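B-agarase (Agarivorans gilvus, PDB 5Z6P) is an agarase of glycoside hydrolase family 50 that probably hydrolyses beta-galactosidic bonds in agarose chains. Local coordinates at residues A[529-533]-A[534-538]; A[601-604]-A[605-609]; A[648-651]-A[652-655]; A[693-696]-A[697-700]. All coordinates share one frame; numbering follows the deposited sequence.

Contact 1. Residues A[529-533]-A[534-538]; sequences LGRSA and DACPT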
loop_
_atom_site.group_PDB
_atom_site.type_symbol
_atom_site.label_atom_id
_atom_site.label_comp_id
_atom_site.label_asym_id
_atom_site.label_seq_id
_atom_site.Cartn_x
_atom_site.Cartn_y
_atom_site.Cartn_z
ATOM N N LEU A 529 16.386 -9.491 22.742
ATOM C CA LEU A 529 17.584 -9.773 23.533
ATOM C C LEU A 529 17.666 -8.868 24.778
ATOM O O LEU A 529 18.195 -9.264 25.821
ATOM C CB LEU A 529 18.851 -9.611 22.690
ATOM C CG LEU A 529 19.200 -10.766 21.751
ATOM C CD1 LEU A 529 20.353 -10.415 20.821
ATOM C CD2 LEU A 529 19.504 -12.014 22.574
ATOM N N GLY A 530 17.128 -7.663 24.659
ATOM C CA GLY A 530 17.101 -6.740 25.767
ATOM C C GLY A 530 16.129 -7.146 26.859
ATOM O O GLY A 530 16.251 -6.674 27.975
ATOM N N ARG A 531 15.174 -8.023 26.540
ATOM C CA ARG A 531 14.153 -8.427 27.499
ATOM C C ARG A 531 14.557 -9.608 28.387
ATOM O O ARG A 531 15.504 -10.347 28.091
ATOM C CB ARG A 531 12.862 -8.751 26.756
ATOM C CG ARG A 531 12.278 -7.534 26.036
ATOM C CD ARG A 531 11.078 -7.892 25.212
ATOM N NE ARG A 531 9.999 -8.472 26.004
ATOM C CZ ARG A 531 8.901 -8.985 25.463
ATOM N NH1 ARG A 531 8.774 -8.992 24.150
ATOM N NH2 ARG A 531 7.943 -9.499 26.218
ATOM N N SER A 532 13.841 -9.780 29.490
ATOM C CA SER A 532 14.096 -10.910 30.370
ATOM C C SER A 532 13.354 -12.176 29.907
ATOM O O SER A 532 12.195 -12.134 29.507
ATOM C CB SER A 532 13.707 -10.555 31.804
ATOM O OG SER A 532 12.437 -9.939 31.825
ATOM N N ALA A 533 14.022 -13.317 29.971
ATOM C CA ALA A 533 13.392 -14.551 29.503
ATOM C C ALA A 533 12.218 -15.021 30.389
ATOM O O ALA A 533 11.411 -15.824 29.945
ATOM C CB ALA A 533 14.449 -15.672 29.368
ATOM N N ASP A 534 12.084 -14.516 31.616
ATOM C CA ASP A 534 11.058 -15.081 32.506
ATOM C C ASP A 534 9.623 -14.884 32.012
ATOM O O ASP A 534 8.778 -15.741 32.232
ATOM C CB ASP A 534 11.185 -14.546 33.946
ATOM C CG ASP A 534 11.424 -13.067 34.018
ATOM O OD1 ASP A 534 11.082 -12.354 33.062
ATOM O OD2 ASP A 534 11.957 -12.614 35.059
ATOM N N ALA A 535 9.355 -13.792 31.309
ATOM C CA ALA A 535 8.031 -13.583 30.734
ATOM C C ALA A 535 8.075 -13.406 29.214
ATOM O O ALA A 535 7.155 -12.876 28.622
ATOM C CB ALA A 535 7.358 -12.373 31.378
ATOM N N CYS A 536 9.151 -13.856 28.591
ATOM C CA CYS A 536 9.283 -13.766 27.150
ATOM C C CYS A 536 9.759 -15.099 26.573
ATOM O O CYS A 536 10.946 -15.373 26.584
ATOM C CB CYS A 536 10.257 -12.647 26.774
ATOM S SG CYS A 536 10.384 -12.347 25.055
ATOM N N PRO A 537 8.822 -15.924 26.089
ATOM C CA PRO A 537 9.150 -17.236 25.523
ATOM C C PRO A 537 10.149 -17.164 24.359
ATOM O O PRO A 537 11.031 -18.001 24.300
ATOM C CB PRO A 537 7.786 -17.767 25.045
ATOM C CG PRO A 537 6.783 -17.029 25.855
ATOM C CD PRO A 537 7.371 -15.696 26.161
ATOM N N THR A 538 10.003 -16.207 23.442
ATOM C CA THR A 538 10.961 -16.096 22.344
ATOM C C THR A 538 12.397 -15.803 22.847
ATOM O O THR A 538 13.357 -16.355 22.329
ATOM C CB THR A 538 10.511 -15.010 21.306
ATOM O OG1 THR A 538 9.397 -15.503 20.551
ATOM C CG2 THR A 538 11.625 -14.683 20.340
HETATM O O HOH W 1 10.107 -11.053 30.124
#
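Arg531 spreads its guanidinium over the sulfur of Cys536 in the tight connection between helix 523-530 and helix 537-550, where Cys536 is the N-cap residue of the second helix. Beside this contact, Ser532 and Asp534 pair their polar ends: OG of Ser532 lies 3.0 Å from OD1 of Asp534, a probable hydrogen bond whose proton has another acceptor within reach. Asp534 OD1 also receives a weak, strongly bent bond from N of Ala535, so OD1 of Asp534 lies between Ser532 OG and Ala535 N. The backbone adds a weak hydrogen bond of 3.3 Å from Cys536 N to Ala533 O. CB of Cys536 stands 3.4 Å from Ser532 O. What positions these groups lies in the next shell. Arg531 NH1 is hydrogen-bonded to the carbonyl of Gln461, and its side chain rests on Phe468 and Val462, while its own carbonyl receives Lys539 NZ. With SG of Cys536 anti to the backbone N (chi1 -175°), the sulfur caps a backbone N just beyond Thr538 and also faces the arginine. The arginine chain bends at chi3 (59°), which lays the guanidinium flat there, with Cys536 SG over its centre and 3.7 Å from Arg531 CZ.

Contact 2. Residues A[601-604]-A[605-609]; sequences VVKQ and ELKKQ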
loop_
_atom_site.group_PDB
_atom_site.type_symbol
_atom_site.label_atom_id
_atom_site.label_comp_id
_atom_site.label_asym_id
_atom_site.label_seq_id
_atom_site.Cartn_x
_atom_site.Cartn_y
_atom_site.Cartn_z
ATOM N N VAL A 601 3.439 -22.535 13.218
ATOM C CA VAL A 601 2.229 -22.672 14.027
ATOM C C VAL A 601 0.987 -22.369 13.179
ATOM O O VAL A 601 0.027 -23.138 13.190
ATOM C CB VAL A 601 2.253 -21.764 15.280
ATOM C CG1 VAL A 601 0.917 -21.772 15.953
ATOM C CG2 VAL A 601 3.354 -22.223 16.265
ATOM N N VAL A 602 1.029 -21.280 12.419
ATOM C CA VAL A 602 -0.086 -20.931 11.546
ATOM C C VAL A 602 -0.340 -22.040 10.523
ATOM O O VAL A 602 -1.462 -22.462 10.363
ATOM C CB VAL A 602 0.135 -19.601 10.798
ATOM C CG1 VAL A 602 -0.999 -19.374 9.777
ATOM C CG2 VAL A 602 0.227 -18.425 11.777
ATOM N N LYS A 603 0.699 -22.514 9.846
ATOM C CA LYS A 603 0.532 -23.621 8.891
ATOM C C LYS A 603 -0.180 -24.805 9.557
ATOM O O LYS A 603 -1.150 -25.350 9.027
ATOM C CB LYS A 603 1.892 -24.065 8.325
ATOM C CG LYS A 603 1.819 -25.151 7.272
ATOM C CD LYS A 603 3.153 -25.860 7.117
ATOM C CE LYS A 603 3.102 -26.973 6.063
ATOM N NZ LYS A 603 3.780 -26.599 4.778
ATOM N N GLN A 604 0.296 -25.184 10.738
ATOM C CA GLN A 604 -0.230 -26.372 11.413
ATOM C C GLN A 604 -1.706 -26.235 11.748
ATOM O O GLN A 604 -2.483 -27.146 11.506
ATOM C CB GLN A 604 0.571 -26.678 12.681
ATOM C CG GLN A 604 1.893 -27.346 12.375
ATOM C CD GLN A 604 2.690 -27.662 13.603
ATOM O OE1 GLN A 604 2.463 -27.089 14.660
ATOM N NE2 GLN A 604 3.652 -28.574 13.467
ATOM N N GLU A 605 -2.081 -25.097 12.312
ATOM C CA GLU A 605 -3.463 -24.878 12.698
ATOM C C GLU A 605 -4.347 -24.807 11.454
ATOM O O GLU A 605 -5.462 -25.313 11.469
ATOM C CB GLU A 605 -3.602 -23.609 13.546
ATOM C CG GLU A 605 -2.897 -23.719 14.886
ATOM C CD GLU A 605 -3.361 -24.916 15.684
ATOM O OE1 GLU A 605 -4.578 -25.108 15.816
ATOM O OE2 GLU A 605 -2.517 -25.675 16.167
ATOM N N LEU A 606 -3.851 -24.200 10.377
ATOM C CA LEU A 606 -4.618 -24.184 9.129
ATOM C C LEU A 606 -4.856 -25.611 8.627
ATOM O O LEU A 606 -5.964 -25.967 8.289
ATOM C CB LEU A 606 -3.915 -23.355 8.046
ATOM C CG LEU A 606 -4.319 -21.880 8.080
ATOM C CD1 LEU A 606 -3.473 -21.059 7.146
ATOM C CD2 LEU A 606 -5.779 -21.726 7.730
ATOM N N LYS A 607 -3.812 -26.424 8.609
ATOM C CA LYS A 607 -3.923 -27.755 8.012
ATOM C C LYS A 607 -4.754 -28.708 8.864
ATOM O O LYS A 607 -5.310 -29.651 8.323
ATOM C CB LYS A 607 -2.539 -28.365 7.742
ATOM C CG LYS A 607 -1.672 -27.599 6.724
ATOM C CD LYS A 607 -2.356 -27.406 5.360
ATOM C CE LYS A 607 -1.468 -26.641 4.369
ATOM N NZ LYS A 607 -2.075 -26.519 2.998
ATOM N N LYS A 608 -4.880 -28.452 10.171
ATOM C CA LYS A 608 -5.688 -29.330 11.030
ATOM C C LYS A 608 -7.153 -29.254 10.655
ATOM O O LYS A 608 -7.882 -30.228 10.791
ATOM C CB LYS A 608 -5.554 -28.975 12.524
ATOM C CG LYS A 608 -4.221 -29.361 13.213
ATOM C CD LYS A 608 -4.202 -28.843 14.661
ATOM C CE LYS A 608 -2.805 -28.846 15.260
ATOM N NZ LYS A 608 -2.826 -28.542 16.715
ATOM N N GLN A 609 -7.588 -28.081 10.207
ATOM C CA GLN A 609 -9.000 -27.864 9.909
ATOM C C GLN A 609 -9.270 -27.734 8.408
ATOM O O GLN A 609 -10.366 -28.036 7.940
ATOM C CB GLN A 609 -9.505 -26.619 10.632
ATOM C CG GLN A 609 -9.260 -26.629 12.140
ATOM C CD GLN A 609 -9.965 -25.486 12.827
ATOM O OE1 GLN A 609 -11.161 -25.263 12.613
ATOM N NE2 GLN A 609 -9.229 -24.743 13.649
#
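Lys608 runs along the carbonyl of Gln604, one helical turn earlier, and its route can be traced atom by atom. CB lies 3.7 Å from Gln604 O, and CG comes closer, to 3.3 Å from the same Gln604 O, because it sits beside its own backbone N (chi1 -73°). From there the chain is extended, CD and CE drawing off from that oxygen, until NZ reaches Glu605 and forms a salt bridge of 2.9 Å to OE2. The ammonium comes from the syn side of the carboxylate, 22° out of its plane. Glu605 meets it by folding back at chi2 (-56°), and the same OE2 also pairs with Arg481, so the carboxylate sits between two cationic partners that probably favour its charged form. Gln604 OE1 accepts a hydrogen bond from Arg481 as well. On another flank Val602 and Leu606 lie side by side, CG1 of Val602 4.0 Å from CD1 of Leu606, and both pack on Tyr615 and Ile506. Four backbone bonds from residue i+4 to i, such as Leu606 N to Val602 O at 3.0 Å, hold the helix. This is an amphipathic alpha-helix with an i to i+3 salt bridge, packed on helix 478-495 and, through Val602 and Leu606, on strands 501-506 and 614-615.

Contact 3. Residues A[648-651]-A[652-655]; sequences GLHP and EPWS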
loop_
_atom_site.group_PDB
_atom_site.type_symbol
_atom_site.label_atom_id
_atom_site.label_comp_id
_atom_site.label_asym_id
_atom_site.label_seq_id
_atom_site.Cartn_x
_atom_site.Cartn_y
_atom_site.Cartn_z
ATOM N N GLY A 648 6.184 -1.891 -11.144
ATOM C CA GLY A 648 6.147 -3.310 -11.460
ATOM C C GLY A 648 7.286 -4.043 -10.753
ATOM O O GLY A 648 7.998 -3.447 -9.939
ATOM N N LEU A 649 7.456 -5.327 -11.068
ATOM C CA LEU A 649 8.486 -6.161 -10.450
ATOM C C LEU A 649 9.853 -5.868 -11.055
ATOM O O LEU A 649 10.389 -6.651 -11.845
ATOM C CB LEU A 649 8.145 -7.655 -10.593
ATOM C CG LEU A 649 6.754 -8.061 -10.103
ATOM C CD1 LEU A 649 6.527 -9.570 -10.233
ATOM C CD2 LEU A 649 6.549 -7.607 -8.662
ATOM N N HIS A 650 10.398 -4.724 -10.672
ATOM C CA HIS A 650 11.717 -4.320 -11.102
ATOM C C HIS A 650 12.735 -5.431 -10.820
ATOM O O HIS A 650 12.754 -5.981 -9.726
ATOM C CB HIS A 650 12.101 -3.035 -10.400
ATOM C CG HIS A 650 13.285 -2.352 -10.998
ATOM N ND1 HIS A 650 14.566 -2.837 -10.864
ATOM C CD2 HIS A 650 13.385 -1.218 -11.720
ATOM C CE1 HIS A 650 15.406 -2.032 -11.483
ATOM N NE2 HIS A 650 14.713 -1.046 -12.022
ATOM N N PRO A 651 13.530 -5.806 -11.839
ATOM C CA PRO A 651 14.474 -6.926 -11.719
ATOM C C PRO A 651 15.425 -6.844 -10.519
ATOM O O PRO A 651 15.712 -7.866 -9.924
ATOM C CB PRO A 651 15.273 -6.867 -13.034
ATOM C CG PRO A 651 14.555 -5.873 -13.933
ATOM C CD PRO A 651 13.303 -5.433 -13.246
ATOM N N GLU A 652 15.888 -5.658 -10.169
ATOM C CA GLU A 652 16.904 -5.518 -9.138
ATOM C C GLU A 652 16.444 -5.983 -7.724
ATOM O O GLU A 652 17.121 -6.803 -7.122
ATOM C CB GLU A 652 17.394 -4.072 -9.117
ATOM C CG GLU A 652 18.688 -3.832 -8.383
ATOM C CD GLU A 652 19.025 -2.356 -8.292
ATOM O OE1 GLU A 652 18.874 -1.645 -9.304
ATOM O OE2 GLU A 652 19.405 -1.900 -7.192
ATOM N N PRO A 653 15.291 -5.496 -7.205
ATOM C CA PRO A 653 14.947 -5.998 -5.861
ATOM C C PRO A 653 14.319 -7.390 -5.863
ATOM O O PRO A 653 14.177 -7.996 -4.803
ATOM C CB PRO A 653 13.949 -4.949 -5.332
ATOM C CG PRO A 653 13.284 -4.417 -6.588
ATOM C CD PRO A 653 14.385 -4.414 -7.638
ATOM N N TRP A 654 13.947 -7.899 -7.028
ATOM C CA TRP A 654 13.352 -9.225 -7.088
ATOM C C TRP A 654 14.352 -10.352 -7.479
ATOM O O TRP A 654 13.936 -11.487 -7.717
ATOM C CB TRP A 654 12.146 -9.191 -8.036
ATOM C CG TRP A 654 11.026 -8.382 -7.442
ATOM C CD1 TRP A 654 10.683 -7.096 -7.746
ATOM C CD2 TRP A 654 10.140 -8.794 -6.393
ATOM N NE1 TRP A 654 9.623 -6.688 -6.967
ATOM C CE2 TRP A 654 9.272 -7.709 -6.128
ATOM C CE3 TRP A 654 9.983 -9.978 -5.664
ATOM C CZ2 TRP A 654 8.266 -7.776 -5.155
ATOM C CZ3 TRP A 654 8.984 -10.041 -4.706
ATOM C CH2 TRP A 654 8.135 -8.950 -4.469
ATOM N N SER A 655 15.654 -10.025 -7.488
ATOM C CA SER A 655 16.773 -10.980 -7.702
ATOM C C SER A 655 16.725 -12.267 -6.885
ATOM O O SER A 655 17.067 -13.333 -7.375
ATOM C CB SER A 655 18.108 -10.304 -7.387
ATOM O OG SER A 655 18.688 -9.809 -8.556
#
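A chi1 of -166° in His650 carries the imidazole away from its own backbone N and helps to bring ND1 to the amide of Glu652, while Trp654, with CG beside the backbone N (chi1 -69°), turns its indole back toward Leu649; chi2 sets the plane of each ring. A hydrogen bond of 3.2 Å runs from Glu652 N to His650 ND1, fairly straight and close to the imidazole plane. Glu652 then runs alongside the ring, its CB 3.5 Å from His650 ND1. One indole face lies against leucine: Leu649 CB makes a CH-pi contact 4.2 Å from the centroid of the five-membered ring of Trp654, and Leu649 CD2 covers the rim, 3.7 Å from Trp654 CE2. At the indole edge, in its plane, the carbonyl oxygen of His650 stands 3.1 Å from Trp654 CD1. Pro653 crosses the imidazole at about a right angle and brings CD to 3.1 Å from that same His650 O. The chain itself reverses in a type I turn from Glu652 to Ser655, preceded by an inverse gamma turn centred on Leu649. Tyr642, Tyr644 and Phe709 meet the indole edge-to-face. His650 NE2 bonds to Ser71 O and Glu652 OE1 to Phe75 N, which joins this loop to the CBM-like N-terminal domain. Since ND1 accepts a backbone hydrogen and NE2 faces a carbonyl, the imidazole is probably the neutral tautomer protonated at NE2.

Contact 4. Residues A[693-696]-A[697-700]; sequences GQMF and ERYM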
loop_
_atom_site.group_PDB
_atom_site.type_symbol
_atom_site.label_atom_id
_atom_site.label_comp_id
_atom_site.label_asym_id
_atom_site.label_seq_id
_atom_site.Cartn_x
_atom_site.Cartn_y
_atom_site.Cartn_z
ATOM N N GLY A 693 -4.625 3.148 -16.439
ATOM C CA GLY A 693 -4.834 1.910 -17.147
ATOM C C GLY A 693 -3.548 1.441 -17.822
ATOM O O GLY A 693 -3.206 0.276 -17.723
ATOM N N GLN A 694 -2.829 2.346 -18.478
ATOM C CA GLN A 694 -1.537 1.989 -19.088
ATOM C C GLN A 694 -0.569 1.440 -18.034
ATOM O O GLN A 694 0.111 0.428 -18.251
ATOM C CB GLN A 694 -0.899 3.192 -19.796
ATOM C CG GLN A 694 -1.559 3.603 -21.124
ATOM C CD GLN A 694 -1.137 5.000 -21.594
ATOM O OE1 GLN A 694 -0.719 5.839 -20.799
ATOM N NE2 GLN A 694 -1.260 5.253 -22.888
ATOM N N MET A 695 -0.506 2.099 -16.889
ATOM C CA MET A 695 0.436 1.657 -15.880
ATOM C C MET A 695 -0.014 0.341 -15.257
ATOM O O MET A 695 0.822 -0.471 -14.883
ATOM C CB MET A 695 0.639 2.744 -14.824
ATOM C CG MET A 695 1.335 3.972 -15.413
ATOM S SD MET A 695 1.622 5.309 -14.248
ATOM C CE MET A 695 2.995 4.626 -13.302
ATOM N N PHE A 696 -1.325 0.129 -15.158
ATOM C CA PHE A 696 -1.856 -1.144 -14.685
ATOM C C PHE A 696 -1.334 -2.267 -15.589
ATOM O O PHE A 696 -0.856 -3.301 -15.113
ATOM C CB PHE A 696 -3.387 -1.139 -14.672
ATOM C CG PHE A 696 -4.005 -2.464 -14.296
ATOM C CD1 PHE A 696 -4.210 -3.452 -15.254
ATOM C CD2 PHE A 696 -4.399 -2.712 -12.986
ATOM C CE1 PHE A 696 -4.771 -4.666 -14.917
ATOM C CE2 PHE A 696 -4.966 -3.930 -12.631
ATOM C CZ PHE A 696 -5.147 -4.917 -13.600
ATOM N N GLU A 697 -1.420 -2.044 -16.893
ATOM C CA GLU A 697 -1.007 -3.055 -17.847
ATOM C C GLU A 697 0.485 -3.314 -17.746
ATOM O O GLU A 697 0.904 -4.461 -17.735
ATOM C CB GLU A 697 -1.377 -2.645 -19.282
ATOM C CG GLU A 697 -0.987 -3.673 -20.300
ATOM C CD GLU A 697 -1.711 -3.501 -21.621
ATOM O OE1 GLU A 697 -2.116 -2.368 -21.937
ATOM O OE2 GLU A 697 -1.877 -4.515 -22.324
ATOM N N ARG A 698 1.281 -2.253 -17.665
ATOM C CA ARG A 698 2.724 -2.393 -17.561
ATOM C C ARG A 698 3.120 -3.196 -16.314
ATOM O O ARG A 698 3.988 -4.064 -16.374
ATOM C CB ARG A 698 3.402 -1.028 -17.540
ATOM C CG ARG A 698 3.537 -0.358 -18.911
ATOM C CD ARG A 698 4.356 0.935 -18.793
ATOM N NE ARG A 698 3.655 2.044 -19.418
ATOM C CZ ARG A 698 3.551 3.257 -18.901
ATOM N NH1 ARG A 698 4.120 3.550 -17.741
ATOM N NH2 ARG A 698 2.879 4.179 -19.553
ATOM N N TYR A 699 2.475 -2.900 -15.192
ATOM C CA TYR A 699 2.695 -3.667 -13.973
ATOM C C TYR A 699 2.406 -5.124 -14.239
ATOM O O TYR A 699 3.245 -5.968 -13.990
ATOM C CB TYR A 699 1.825 -3.162 -12.815
ATOM C CG TYR A 699 2.180 -3.758 -11.439
ATOM C CD1 TYR A 699 1.842 -5.064 -11.098
ATOM C CD2 TYR A 699 2.828 -2.988 -10.482
ATOM C CE1 TYR A 699 2.158 -5.590 -9.814
ATOM C CE2 TYR A 699 3.156 -3.511 -9.215
ATOM C CZ TYR A 699 2.821 -4.795 -8.889
ATOM O OH TYR A 699 3.151 -5.263 -7.632
ATOM N N MET A 700 1.235 -5.425 -14.771
ATOM C CA MET A 700 0.833 -6.815 -14.900
ATOM C C MET A 700 1.716 -7.652 -15.820
ATOM O O MET A 700 1.931 -8.830 -15.543
ATOM C CB MET A 700 -0.603 -6.906 -15.359
ATOM C CG MET A 700 -1.577 -6.559 -14.257
ATOM S SD MET A 700 -1.334 -7.605 -12.822
ATOM C CE MET A 700 -1.716 -9.195 -13.550
#
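Phe696 and Met700, four residues apart on helix 689-704, form the tight side of this contact. Their side chains run side by side in the same direction, and CG of Met700 stands over the phenyl face, 3.8 Å from Phe696 CE1, in a CH-pi contact inclined 27° to the ring normal. The bend at chi2 (-57°) of the methionine brings SD near the ring as well, obliquely, 5.2 Å from the Phe696 centroid: a Met-aromatic contact. Helix 745-762 closes over this pair, with Val754 touching both residues and Met747 and Ala750 reaching the phenyl; the same helix supplies Arg753, which forms a salt bridge with Glu697. The partly exposed flank, where Arg698 also touches Leu197, is looser. There Arg698 curls back along Gln694, its guanidinium plane turned 41° from the glutamine amide, and NH2 comes no nearer to Gln694 OE1 than 4.2 Å, with no hydrogen bond between the two side chains. The guanidinium nitrogens lie instead at van der Waals distance from methylenes: NH1 sits 3.7 Å from CG of Met695, and NH2 3.9 Å from CB of Gln694. The carbonyl oxygen of Gln694 faces the flat of that guanidinium while accepting the helical bond from Arg698 N at 3.0 Å. Apart from both, Tyr699 sends OH to the carbonyl of Tyr644 and stacks on Phe669. At its heart this is an i to i+4 Met-aromatic pair at a helix-helix interface.

Contacts 2 and 4 are both about two turns of alpha-helix, yet their chemistry follows their place. Contact 4 is mostly buried, with the sulfur-ring pair at its heart and charges at its flanks, whereas contact 2 is only partly buried and adds a network of charges along its polar side. Contacts 1 and 3 are irregular connections. Contact 1, at the surface, combines a cysteine N-cap with a short polar turn, while contact 3 is built from an indole face, a proline and a buried imidazole. Contacts 3 and 4 meet directly, Gly648 CA lying 3.5 Å from Tyr699 CD2, so the loop rests on the helix. Contacts 1 and 4 stand on opposite sides of the chain's centre, their centres about 47 Å apart.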